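Sporulation-control protein spo0M (PDB 5CL2) controls the expression of spo0A in Bacillus subtilis and is required for the cell to pass the morphological stage 0 of sporulation. Local coordinates at residues Val33-Ala39 against Ile79-His85; Ile42-Gln48 against Val108-Ile114; Glu154-Phe159 against Arg210-Glu214; Asp194-Phe200 against Leu223-Ser229. Residues are numbered along the deposited sequence.

Contact 1 of 4, residues Val33-Ala39 against Ile79-His85; sequences VKGGKIA and IQPGEEH
Strand 26-34 ends beside the start of strand 84-92, the two running antiparallel. Val33 and His85 form a hydrogen-bonded pair (Val33 N to His85 O and His85 N to Val33 O, both 2.9 Å), and Lys34 and Glu84 the next, non-hydrogen-bonded pair, with CA atoms 4.5 Å apart. Gly35 N then reaches Glu83 O at 2.7 Å. Lys34 is t through chi1, chi2 and chi3 and bends at chi4 (p), which lets NZ meet both Gly82 O (2.7 Å) and, in a salt bridge, Glu84 OE2 (3.1 Å); Glu84 rises to it with chi1 m and chi2 t. Residues 80-83 make a type II beta turn, closed by Glu83 N to Gln80 O at 3.0 Å, with glycine at the positive-phi position, Gly82, and proline before it. This turn joins the edge strand of one sheet of a beta sandwich, consistent with the arrestin-like clan of this family, to strand 60-79 of the other. Gly82 N bonds to Gly36 O at 3.0 Å and weakly to Gly35 O at 3.1 Å. A CB on Gly35 would clash with Gln80 O. Glu83 OE1 (chi1 and chi2 t) accepts a hydrogen bond from His85 NE2, 2.7 Å, with His85 chi1 m. Ile79, t at both chi angles, sends CD1 to within 3.8 Å of Val33 CG1 and 3.4 Å of Gly35 N, while Ala39 CB rests 3.7 Å from Pro81 CD.

Contact 2 of 4, residues Ile42-Gln48 against Val108-Ile114; sequences IRYIDLQ and VVTDLDI
Residues 42-48 and 108-114 run antiparallel, N-to-C directions at 162°, axes 4.6 Å apart at closest. Backbone hydrogen bonds set the register: Gln48 N to Val109 O and Val109 N to Gln48 O (both 2.7 Å), then Asp46 N to Asp111 O (3.0 Å) and Asp111 N to Asp46 O (2.9 Å). Arg43 and Tyr44 opposite Asp113 make a beta bulge: Arg43 N to Asp113 O (2.9 Å), Asp113 N to Tyr44 O (3.1 Å). Helical phi/psi at Arg43 (-76/-39) swings it toward Asp113 for a two-point salt bridge, NE to OD1 and NH2 to OD2, each 2.8 Å. Tyr44, chi1 p, lays its ring over Asp113 CB in a CH-pi contact (3.6 Å to the centroid) and hydrogen-bonds Asp111 OD2 through OH (3.1 Å). Branched apolar residues suit the buried face, where Ile45 CD1 lies 3.8 Å from Leu112 CD1; Thr110 OG1 there bonds Thr14, a sodium ligand. A largely polar and a largely apolar face typify a beta sandwich, consistent with this family's arrestin-like clan.

Contact 3 of 4, residues Glu154-Phe159 against Arg210-Glu214; sequences EQAPYF and RGWLE
Glu154, at the end of strand 146-155, folds its side chain (chi1 and chi2 both m) toward Arg210, whose NE lies 3.0 Å from Glu154 OE1 in a salt bridge; Arg210, m at chi1 to chi3, curls back to meet it and also pairs with Glu61. Gln155 offers its O to Trp212 N at 2.9 Å. Gly211 has positive phi (75°) and brings its CA to 3.3 Å from Gln155 O, so a residue without CB fits well. At Ala156 the small CB sits 3.8 Å from Trp212 CB. Pro157 starts a 3-10 turn over residues 157-159, with Phe159 N bonded to Ala156 O at 3.3 Å; Pro157 CG packs 3.7 Å from Leu213 CD2. Tyr158 N donates to Trp212 O at 3.1 Å, so the two backbone bonds straddle Ala156 and Pro157 and hold Trp212 at both its N and its O. Tyr158, chi1 t, carries its ring past Glu214, CD1 lying 3.8 Å from Glu214 CA, and its OH bonds to Asp194 of the second subunit. Phe159, chi1 m, meets the indole obliquely, CZ 3.5 Å from Trp212 CE3 with the ring planes at 44°. Trp212 (chi1 m, chi2 76°) bonds through NE1 to Glu168 of strand 165-173, and the loop lies across the face of the sheet opposite helices 132-143 and 236-248, with Phe159 reaching Ile199 of strand 195-202.

Contact 4 of 4, residues Asp194-Phe200 against Leu223-Ser229; sequences DGLEIIF and LVRVRFS
Ile199 CD1 lies over one face of the Arg225 guanidinium, and Ile199 CG1 comes within 3.8 Å of Arg225 CG. Arg225 is extended, t through chi1, chi2 and chi3, so that NE meets Glu197 OE2 at 2.6 Å in a salt bridge; Glu197 is likewise t at chi1 and chi2. Arg227, beside Glu197, turns its charge to Asp192 instead. The strands are antiparallel at 160°, axes 4.7 Å apart, and pair through Leu196 N to Phe228 O and Phe228 N to Leu196 O (both 2.9 Å), Ile198 N to Val226 O (2.9 Å), Val226 N to Ile198 O (3.0 Å) and Phe200 N to Val224 O (2.9 Å). A CB on Gly195 would clash with Phe228 O. On the other face Phe200 and Phe228, both chi1 m, flank the apolar row: Ile198 CD1 is 4.0 Å from Phe228 CE1, and Phe200 CB 3.8 Å from Val224 CB. Bulky hydrocarbon suits this face because helices 132-143 and 236-248 cover it, whereas the charged face approaches the second subunit. Strand 224-229 ends at Ser229, N-cap of the next helix, and edges a two-layer alpha+beta arrangement, helices on one face of an antiparallel sheet.

How the contacts relate
Contacts 1 and 2 belong to the beta sandwich, contacts 3 and 4 to the five-stranded sheet with its helices; the centres of contacts 1 and 4 lie about 51 Å apart. Contact 1 is the turn-rich, more exposed tip, held largely by backbone bonds and glycines; in contacts 2, 3 and 4 most residues are buried. Contact 2 is strand pairing, regular but for Arg43, and its apolar face meets contact 1, Ile79 packing on Ile42 and Val33 on Leu112. Each contact has a salt bridge, but its acid is exposed in contact 1 and buried in the others. Irregular contact 3, built round a tryptophan, meets the plain ladder of contact 4 where Phe159 packs on Ile199; both touch the second subunit.

Contact 1 of 4, residues Val33-Ala39 against Ile79-His85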
# COMPACT_ATOMS: atom_id res chain seq x y z
N VAL A 33 -17.89 -9.06 -27.20
CA VAL A 33 -17.62 -8.00 -28.16
C VAL A 33 -18.34 -8.33 -29.49
O VAL A 33 -18.37 -9.49 -29.91
CB VAL A 33 -16.10 -7.83 -28.38
CG1 VAL A 33 -15.82 -6.56 -29.12
CG2 VAL A 33 -15.39 -7.78 -27.04
N LYS A 34 -18.96 -7.33 -30.11
CA LYS A 34 -19.63 -7.53 -31.39
C LYS A 34 -19.14 -6.49 -32.39
O LYS A 34 -19.14 -5.30 -32.10
CB LYS A 34 -21.16 -7.47 -31.24
CG LYS A 34 -21.95 -7.73 -32.57
CD LYS A 34 -23.48 -7.87 -32.30
CE LYS A 34 -24.24 -8.48 -33.49
NZ LYS A 34 -23.60 -9.68 -34.10
N GLY A 35 -18.68 -6.93 -33.56
CA GLY A 35 -18.10 -5.97 -34.49
C GLY A 35 -19.18 -5.06 -35.03
O GLY A 35 -20.36 -5.42 -35.03
N GLY A 36 -18.80 -3.88 -35.48
CA GLY A 36 -19.78 -2.99 -36.04
C GLY A 36 -19.88 -3.26 -37.53
O GLY A 36 -19.52 -4.33 -38.00
N LYS A 37 -20.37 -2.27 -38.27
CA LYS A 37 -20.54 -2.38 -39.71
C LYS A 37 -19.21 -2.56 -40.45
O LYS A 37 -19.15 -3.26 -41.46
CB LYS A 37 -21.32 -1.18 -40.23
CG LYS A 37 -22.81 -1.23 -39.85
CD LYS A 37 -23.72 -1.22 -41.07
CE LYS A 37 -25.20 -1.17 -40.71
NZ LYS A 37 -26.10 -1.06 -41.92
N ILE A 38 -18.16 -1.93 -39.93
CA ILE A 38 -16.86 -1.96 -40.59
C ILE A 38 -15.81 -2.59 -39.70
O ILE A 38 -15.86 -2.46 -38.48
CB ILE A 38 -16.40 -0.53 -40.95
CG1 ILE A 38 -16.40 0.35 -39.71
CG2 ILE A 38 -17.33 0.08 -41.97
CD1 ILE A 38 -15.89 1.77 -39.93
N ALA A 39 -14.83 -3.26 -40.31
CA ALA A 39 -13.91 -4.09 -39.55
C ALA A 39 -13.02 -3.17 -38.72
O ALA A 39 -12.64 -2.08 -39.16
CB ALA A 39 -13.09 -4.98 -40.45
N ILE A 79 -11.55 -7.37 -35.48
CA ILE A 79 -12.89 -7.89 -35.41
C ILE A 79 -13.58 -7.52 -36.71
O ILE A 79 -13.52 -6.35 -37.15
CB ILE A 79 -13.66 -7.35 -34.16
CG1 ILE A 79 -14.94 -8.15 -33.93
CG2 ILE A 79 -13.90 -5.84 -34.24
CD1 ILE A 79 -15.57 -7.91 -32.62
N GLN A 80 -14.23 -8.52 -37.33
CA GLN A 80 -14.89 -8.29 -38.62
C GLN A 80 -16.31 -7.84 -38.36
O GLN A 80 -16.81 -7.98 -37.23
CB GLN A 80 -14.91 -9.57 -39.49
CG GLN A 80 -13.56 -10.18 -39.78
CD GLN A 80 -12.66 -9.22 -40.52
OE1 GLN A 80 -13.07 -8.58 -41.49
NE2 GLN A 80 -11.43 -9.07 -40.03
N PRO A 81 -16.96 -7.26 -39.40
CA PRO A 81 -18.28 -6.67 -39.19
C PRO A 81 -19.29 -7.65 -38.62
O PRO A 81 -19.44 -8.76 -39.14
CB PRO A 81 -18.69 -6.19 -40.58
CG PRO A 81 -17.48 -6.23 -41.41
CD PRO A 81 -16.35 -6.82 -40.67
N GLY A 82 -19.96 -7.23 -37.55
CA GLY A 82 -21.01 -8.00 -36.89
C GLY A 82 -20.51 -9.21 -36.13
O GLY A 82 -21.29 -9.93 -35.50
N GLU A 83 -19.19 -9.43 -36.15
CA GLU A 83 -18.58 -10.62 -35.55
C GLU A 83 -18.57 -10.59 -34.01
O GLU A 83 -18.31 -9.56 -33.39
CB GLU A 83 -17.17 -10.79 -36.07
CG GLU A 83 -16.57 -12.16 -35.86
CD GLU A 83 -15.20 -12.26 -36.51
OE1 GLU A 83 -14.27 -11.56 -36.02
OE2 GLU A 83 -15.05 -12.98 -37.53
N GLU A 84 -18.79 -11.76 -33.40
CA GLU A 84 -18.94 -11.89 -31.97
C GLU A 84 -17.76 -12.67 -31.38
O GLU A 84 -17.35 -13.70 -31.92
CB GLU A 84 -20.24 -12.60 -31.61
CG GLU A 84 -21.49 -11.82 -32.07
CD GLU A 84 -22.78 -12.51 -31.69
OE1 GLU A 84 -22.71 -13.62 -31.12
OE2 GLU A 84 -23.86 -11.96 -32.02
N HIS A 85 -17.20 -12.12 -30.31
CA HIS A 85 -16.06 -12.70 -29.61
C HIS A 85 -16.41 -12.76 -28.12
O HIS A 85 -17.10 -11.86 -27.63
CB HIS A 85 -14.81 -11.86 -29.83
CG HIS A 85 -14.31 -11.89 -31.25
ND1 HIS A 85 -13.10 -12.46 -31.58
CD2 HIS A 85 -14.82 -11.37 -32.37
CE1 HIS A 85 -12.91 -12.31 -32.88
NE2 HIS A 85 -13.93 -11.65 -33.39

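Contact 2 of 4, residues Ile42-Gln48 against Val108-Ile114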
# COMPACT_ATOMS: atom_id res chain seq x y z
N ILE A 42 -8.72 -3.82 -32.75
CA ILE A 42 -8.80 -3.63 -31.32
C ILE A 42 -7.43 -3.82 -30.65
O ILE A 42 -6.82 -4.87 -30.78
CB ILE A 42 -9.85 -4.57 -30.73
CG1 ILE A 42 -11.24 -4.04 -31.15
CG2 ILE A 42 -9.67 -4.67 -29.19
CD1 ILE A 42 -12.35 -5.07 -31.19
N ARG A 43 -6.95 -2.80 -29.94
CA ARG A 43 -5.61 -2.87 -29.32
C ARG A 43 -5.60 -3.74 -28.07
O ARG A 43 -4.71 -4.56 -27.90
CB ARG A 43 -5.11 -1.45 -29.03
CG ARG A 43 -4.92 -0.66 -30.33
CD ARG A 43 -4.09 0.59 -30.20
NE ARG A 43 -4.49 1.39 -29.04
CZ ARG A 43 -3.71 2.28 -28.44
NH1 ARG A 43 -2.48 2.48 -28.89
NH2 ARG A 43 -4.17 2.97 -27.40
N TYR A 44 -6.65 -3.67 -27.26
CA TYR A 44 -6.70 -4.47 -26.05
C TYR A 44 -8.06 -4.32 -25.39
O TYR A 44 -8.77 -3.37 -25.67
CB TYR A 44 -5.58 -4.04 -25.04
CG TYR A 44 -5.74 -2.62 -24.54
CD1 TYR A 44 -6.64 -2.32 -23.51
CD2 TYR A 44 -5.00 -1.56 -25.09
CE1 TYR A 44 -6.81 -1.03 -23.05
CE2 TYR A 44 -5.17 -0.24 -24.63
CZ TYR A 44 -6.08 0.01 -23.60
OH TYR A 44 -6.30 1.29 -23.12
N ILE A 45 -8.38 -5.23 -24.48
CA ILE A 45 -9.50 -5.07 -23.58
C ILE A 45 -9.00 -5.18 -22.12
O ILE A 45 -8.47 -6.23 -21.71
CB ILE A 45 -10.60 -6.12 -23.82
CG1 ILE A 45 -11.07 -6.11 -25.28
CG2 ILE A 45 -11.78 -5.92 -22.85
CD1 ILE A 45 -12.06 -7.21 -25.58
N ASP A 46 -9.18 -4.08 -21.38
CA ASP A 46 -8.82 -3.98 -19.96
C ASP A 46 -10.08 -3.93 -19.12
O ASP A 46 -11.13 -3.45 -19.57
CB ASP A 46 -7.98 -2.71 -19.66
CG ASP A 46 -6.51 -2.85 -20.08
OD1 ASP A 46 -6.07 -3.97 -20.42
OD2 ASP A 46 -5.81 -1.81 -20.13
N LEU A 47 -9.97 -4.46 -17.91
CA LEU A 47 -10.98 -4.33 -16.86
C LEU A 47 -10.39 -3.50 -15.73
O LEU A 47 -9.20 -3.64 -15.42
CB LEU A 47 -11.38 -5.70 -16.30
CG LEU A 47 -12.43 -6.50 -17.05
CD1 LEU A 47 -13.17 -7.42 -16.10
CD2 LEU A 47 -13.35 -5.63 -17.89
N GLN A 48 -11.21 -2.65 -15.12
CA GLN A 48 -10.78 -1.86 -13.97
C GLN A 48 -11.79 -1.93 -12.87
O GLN A 48 -12.98 -1.72 -13.10
CB GLN A 48 -10.57 -0.39 -14.32
CG GLN A 48 -9.95 -0.12 -15.66
CD GLN A 48 -8.87 0.94 -15.55
OE1 GLN A 48 -9.03 1.93 -14.83
NE2 GLN A 48 -7.76 0.73 -16.27
N VAL A 108 -16.96 -2.24 -11.78
CA VAL A 108 -16.11 -2.89 -12.78
C VAL A 108 -16.28 -2.18 -14.12
O VAL A 108 -17.37 -2.09 -14.66
CB VAL A 108 -16.43 -4.38 -12.93
CG1 VAL A 108 -15.67 -4.98 -14.08
CG2 VAL A 108 -16.13 -5.12 -11.61
N VAL A 109 -15.20 -1.60 -14.62
CA VAL A 109 -15.22 -0.83 -15.85
C VAL A 109 -14.46 -1.55 -16.93
O VAL A 109 -13.31 -1.94 -16.74
CB VAL A 109 -14.61 0.56 -15.63
CG1 VAL A 109 -14.49 1.32 -16.93
CG2 VAL A 109 -15.41 1.35 -14.59
N THR A 110 -15.11 -1.75 -18.07
CA THR A 110 -14.50 -2.36 -19.23
C THR A 110 -14.05 -1.26 -20.16
O THR A 110 -14.81 -0.36 -20.49
CB THR A 110 -15.48 -3.30 -19.95
OG1 THR A 110 -15.92 -4.32 -19.04
CG2 THR A 110 -14.81 -3.97 -21.17
N ASP A 111 -12.78 -1.32 -20.53
CA ASP A 111 -12.17 -0.42 -21.50
C ASP A 111 -11.75 -1.21 -22.75
O ASP A 111 -10.80 -2.00 -22.71
CB ASP A 111 -10.97 0.29 -20.83
CG ASP A 111 -10.15 1.14 -21.79
OD1 ASP A 111 -10.71 1.68 -22.78
OD2 ASP A 111 -8.94 1.32 -21.50
N LEU A 112 -12.45 -1.02 -23.86
CA LEU A 112 -12.05 -1.65 -25.12
C LEU A 112 -11.44 -0.58 -26.02
O LEU A 112 -12.14 0.32 -26.48
CB LEU A 112 -13.24 -2.35 -25.81
CG LEU A 112 -13.07 -2.94 -27.20
CD1 LEU A 112 -13.77 -4.28 -27.35
CD2 LEU A 112 -13.61 -2.00 -28.21
N ASP A 113 -10.14 -0.66 -26.23
CA ASP A 113 -9.42 0.38 -26.94
C ASP A 113 -9.35 0.00 -28.41
O ASP A 113 -8.92 -1.09 -28.76
CB ASP A 113 -8.03 0.59 -26.33
CG ASP A 113 -7.25 1.72 -26.98
OD1 ASP A 113 -7.15 1.75 -28.23
OD2 ASP A 113 -6.73 2.58 -26.24
N ILE A 114 -9.82 0.91 -29.27
CA ILE A 114 -9.87 0.65 -30.70
C ILE A 114 -8.90 1.60 -31.35
O ILE A 114 -8.87 2.79 -31.02
CB ILE A 114 -11.28 0.87 -31.29
CG1 ILE A 114 -12.26 -0.15 -30.74
CG2 ILE A 114 -11.26 0.79 -32.82
CD1 ILE A 114 -13.71 0.11 -31.15

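Contact 3 of 4, residues Glu154-Phe159 against Arg210-Glu214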
# COMPACT_ATOMS: atom_id res chain seq x y z
N GLU A 154 -12.40 7.94 2.41
CA GLU A 154 -11.84 9.24 2.74
C GLU A 154 -10.38 9.28 2.34
O GLU A 154 -9.64 8.29 2.49
CB GLU A 154 -11.95 9.53 4.24
CG GLU A 154 -13.34 9.46 4.86
CD GLU A 154 -14.23 10.64 4.54
OE1 GLU A 154 -13.75 11.80 4.47
OE2 GLU A 154 -15.45 10.44 4.46
N GLN A 155 -9.95 10.42 1.84
CA GLN A 155 -8.55 10.66 1.54
C GLN A 155 -7.68 10.32 2.76
O GLN A 155 -8.00 10.75 3.88
CB GLN A 155 -8.38 12.13 1.16
CG GLN A 155 -6.97 12.63 1.23
CD GLN A 155 -6.90 14.12 1.09
OE1 GLN A 155 -7.64 14.86 1.74
NE2 GLN A 155 -6.04 14.57 0.18
N ALA A 156 -6.64 9.50 2.59
CA ALA A 156 -5.80 9.15 3.75
C ALA A 156 -4.29 8.97 3.48
O ALA A 156 -3.71 7.91 3.77
CB ALA A 156 -6.36 7.88 4.40
N PRO A 157 -3.62 10.04 3.02
CA PRO A 157 -2.16 9.95 2.81
C PRO A 157 -1.41 9.62 4.08
O PRO A 157 -0.34 9.01 3.99
CB PRO A 157 -1.78 11.36 2.33
CG PRO A 157 -2.89 12.25 2.80
CD PRO A 157 -4.13 11.39 2.73
N TYR A 158 -1.94 9.99 5.25
CA TYR A 158 -1.25 9.74 6.52
C TYR A 158 -0.88 8.28 6.77
O TYR A 158 0.18 7.99 7.32
CB TYR A 158 -2.12 10.26 7.67
CG TYR A 158 -1.59 10.00 9.07
CD1 TYR A 158 -0.54 10.74 9.61
CD2 TYR A 158 -2.18 9.03 9.87
CE1 TYR A 158 -0.10 10.50 10.91
CE2 TYR A 158 -1.74 8.79 11.15
CZ TYR A 158 -0.71 9.51 11.66
OH TYR A 158 -0.33 9.22 12.94
N PHE A 159 -1.73 7.35 6.33
CA PHE A 159 -1.49 5.92 6.55
C PHE A 159 -0.62 5.27 5.47
O PHE A 159 -0.17 4.12 5.62
CB PHE A 159 -2.82 5.18 6.64
CG PHE A 159 -3.65 5.59 7.82
CD1 PHE A 159 -3.20 5.38 9.10
CD2 PHE A 159 -4.87 6.21 7.64
CE1 PHE A 159 -3.95 5.77 10.19
CE2 PHE A 159 -5.63 6.58 8.72
CZ PHE A 159 -5.17 6.37 10.00
N ARG A 210 -11.95 15.84 8.59
CA ARG A 210 -12.24 14.98 7.43
C ARG A 210 -10.93 14.52 6.82
O ARG A 210 -9.98 15.30 6.71
CB ARG A 210 -13.09 15.69 6.36
CG ARG A 210 -14.56 15.93 6.71
CD ARG A 210 -15.36 14.62 6.84
NE ARG A 210 -15.58 13.88 5.59
CZ ARG A 210 -16.54 14.15 4.69
NH1 ARG A 210 -17.38 15.16 4.88
NH2 ARG A 210 -16.67 13.40 3.61
N GLY A 211 -10.86 13.24 6.46
CA GLY A 211 -9.65 12.70 5.89
C GLY A 211 -8.59 12.48 6.94
O GLY A 211 -8.71 12.97 8.06
N TRP A 212 -7.53 11.75 6.58
CA TRP A 212 -6.49 11.39 7.54
C TRP A 212 -5.15 11.94 7.11
O TRP A 212 -4.53 11.44 6.15
CB TRP A 212 -6.46 9.87 7.67
CG TRP A 212 -7.80 9.37 8.14
CD1 TRP A 212 -8.94 9.25 7.39
CD2 TRP A 212 -8.17 8.98 9.46
NE1 TRP A 212 -9.98 8.79 8.15
CE2 TRP A 212 -9.52 8.61 9.46
CE3 TRP A 212 -7.46 8.88 10.68
CZ2 TRP A 212 -10.20 8.16 10.57
CZ3 TRP A 212 -8.13 8.43 11.80
CH2 TRP A 212 -9.48 8.07 11.74
N LEU A 213 -4.68 12.97 7.84
CA LEU A 213 -3.54 13.78 7.41
C LEU A 213 -2.52 14.01 8.52
O LEU A 213 -2.85 14.01 9.71
CB LEU A 213 -4.01 15.14 6.88
CG LEU A 213 -5.29 15.24 6.05
CD1 LEU A 213 -5.68 16.70 5.89
CD2 LEU A 213 -5.15 14.55 4.71
N GLU A 214 -1.27 14.22 8.11
CA GLU A 214 -0.16 14.45 9.01
C GLU A 214 -0.45 15.52 10.07
O GLU A 214 -0.18 15.31 11.25
CB GLU A 214 1.07 14.87 8.21
CG GLU A 214 2.19 13.87 8.19
CD GLU A 214 3.30 14.29 7.24
OE1 GLU A 214 3.31 15.48 6.85
OE2 GLU A 214 4.13 13.43 6.86

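Contact 4 of 4, residues Asp194-Phe200 against Leu223-Ser229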
# COMPACT_ATOMS: atom_id res chain seq x y z
N ASP A 194 -4.17 -12.83 7.26
CA ASP A 194 -4.04 -13.51 8.56
C ASP A 194 -4.83 -12.88 9.69
O ASP A 194 -4.84 -13.40 10.80
CB ASP A 194 -2.57 -13.58 8.95
CG ASP A 194 -1.75 -14.26 7.89
OD1 ASP A 194 -1.94 -15.48 7.70
OD2 ASP A 194 -0.93 -13.56 7.24
N GLY A 195 -5.53 -11.80 9.40
CA GLY A 195 -6.24 -11.09 10.42
C GLY A 195 -6.66 -9.71 9.97
O GLY A 195 -6.78 -9.41 8.77
N LEU A 196 -6.88 -8.85 10.95
CA LEU A 196 -7.49 -7.57 10.69
C LEU A 196 -6.94 -6.51 11.65
O LEU A 196 -6.80 -6.76 12.85
CB LEU A 196 -8.99 -7.72 10.82
CG LEU A 196 -9.92 -6.57 10.51
CD1 LEU A 196 -11.21 -7.13 9.97
CD2 LEU A 196 -10.16 -5.85 11.80
N GLU A 197 -6.64 -5.32 11.13
CA GLU A 197 -6.22 -4.21 11.99
C GLU A 197 -7.32 -3.14 12.10
O GLU A 197 -7.91 -2.75 11.10
CB GLU A 197 -4.93 -3.61 11.44
CG GLU A 197 -4.31 -2.54 12.28
CD GLU A 197 -2.84 -2.38 11.96
OE1 GLU A 197 -2.31 -3.26 11.26
OE2 GLU A 197 -2.20 -1.41 12.43
N ILE A 198 -7.58 -2.67 13.31
CA ILE A 198 -8.58 -1.63 13.53
C ILE A 198 -7.97 -0.34 14.03
O ILE A 198 -7.14 -0.35 14.95
CB ILE A 198 -9.66 -2.05 14.52
CG1 ILE A 198 -10.20 -3.42 14.16
CG2 ILE A 198 -10.80 -1.05 14.51
CD1 ILE A 198 -11.47 -3.74 14.84
N ILE A 199 -8.33 0.76 13.38
CA ILE A 199 -7.93 2.08 13.84
C ILE A 199 -9.15 2.73 14.48
O ILE A 199 -10.25 2.72 13.91
CB ILE A 199 -7.38 2.92 12.69
CG1 ILE A 199 -6.13 2.26 12.11
CG2 ILE A 199 -7.08 4.33 13.15
CD1 ILE A 199 -5.65 2.89 10.83
N PHE A 200 -8.97 3.22 15.69
CA PHE A 200 -10.04 3.80 16.49
C PHE A 200 -9.81 5.29 16.60
O PHE A 200 -8.68 5.74 16.79
CB PHE A 200 -10.08 3.20 17.90
CG PHE A 200 -10.39 1.73 17.93
CD1 PHE A 200 -9.42 0.79 17.63
CD2 PHE A 200 -11.64 1.29 18.31
CE1 PHE A 200 -9.70 -0.56 17.67
CE2 PHE A 200 -11.93 -0.06 18.36
CZ PHE A 200 -10.95 -0.99 18.04
N LEU A 223 -3.60 8.10 18.50
CA LEU A 223 -4.48 7.30 17.70
C LEU A 223 -4.41 5.87 18.21
O LEU A 223 -3.31 5.38 18.49
CB LEU A 223 -4.07 7.40 16.23
CG LEU A 223 -4.80 6.65 15.14
CD1 LEU A 223 -4.66 7.46 13.88
CD2 LEU A 223 -4.15 5.31 14.99
N VAL A 224 -5.55 5.22 18.38
CA VAL A 224 -5.53 3.83 18.83
C VAL A 224 -5.48 2.86 17.66
O VAL A 224 -6.35 2.88 16.78
CB VAL A 224 -6.73 3.52 19.70
CG1 VAL A 224 -6.75 2.05 20.06
CG2 VAL A 224 -6.65 4.37 20.96
N ARG A 225 -4.44 2.04 17.62
CA ARG A 225 -4.26 1.13 16.50
C ARG A 225 -4.00 -0.29 16.98
O ARG A 225 -2.96 -0.57 17.54
CB ARG A 225 -3.12 1.63 15.61
CG ARG A 225 -3.19 1.10 14.20
CD ARG A 225 -2.34 1.92 13.25
NE ARG A 225 -2.04 1.14 12.05
CZ ARG A 225 -1.48 1.63 10.95
NH1 ARG A 225 -1.16 2.92 10.87
NH2 ARG A 225 -1.24 0.83 9.92
N VAL A 226 -4.93 -1.21 16.71
CA VAL A 226 -4.85 -2.55 17.29
C VAL A 226 -5.03 -3.69 16.28
O VAL A 226 -6.01 -3.71 15.53
CB VAL A 226 -5.91 -2.72 18.41
CG1 VAL A 226 -5.99 -4.19 18.86
CG2 VAL A 226 -5.61 -1.79 19.60
N ARG A 227 -4.10 -4.65 16.29
CA ARG A 227 -4.26 -5.82 15.42
C ARG A 227 -4.96 -6.98 16.13
O ARG A 227 -4.63 -7.32 17.26
CB ARG A 227 -2.91 -6.29 14.90
CG ARG A 227 -2.97 -7.70 14.34
CD ARG A 227 -1.82 -8.01 13.42
NE ARG A 227 -2.23 -9.03 12.47
CZ ARG A 227 -2.66 -8.76 11.24
NH1 ARG A 227 -2.70 -7.51 10.81
NH2 ARG A 227 -3.04 -9.75 10.44
N PHE A 228 -5.95 -7.55 15.46
CA PHE A 228 -6.64 -8.78 15.84
C PHE A 228 -6.28 -9.90 14.88
O PHE A 228 -6.14 -9.67 13.66
CB PHE A 228 -8.17 -8.60 15.81
CG PHE A 228 -8.71 -7.59 16.78
CD1 PHE A 228 -8.48 -6.23 16.60
CD2 PHE A 228 -9.50 -7.99 17.85
CE1 PHE A 228 -8.99 -5.31 17.50
CE2 PHE A 228 -10.01 -7.07 18.74
CZ PHE A 228 -9.76 -5.73 18.56
N SER A 229 -6.17 -11.12 15.38
CA SER A 229 -5.91 -12.25 14.50
C SER A 229 -7.21 -12.90 14.12
O SER A 229 -8.26 -12.54 14.65
CB SER A 229 -5.03 -13.29 15.18
OG SER A 229 -5.84 -14.08 16.03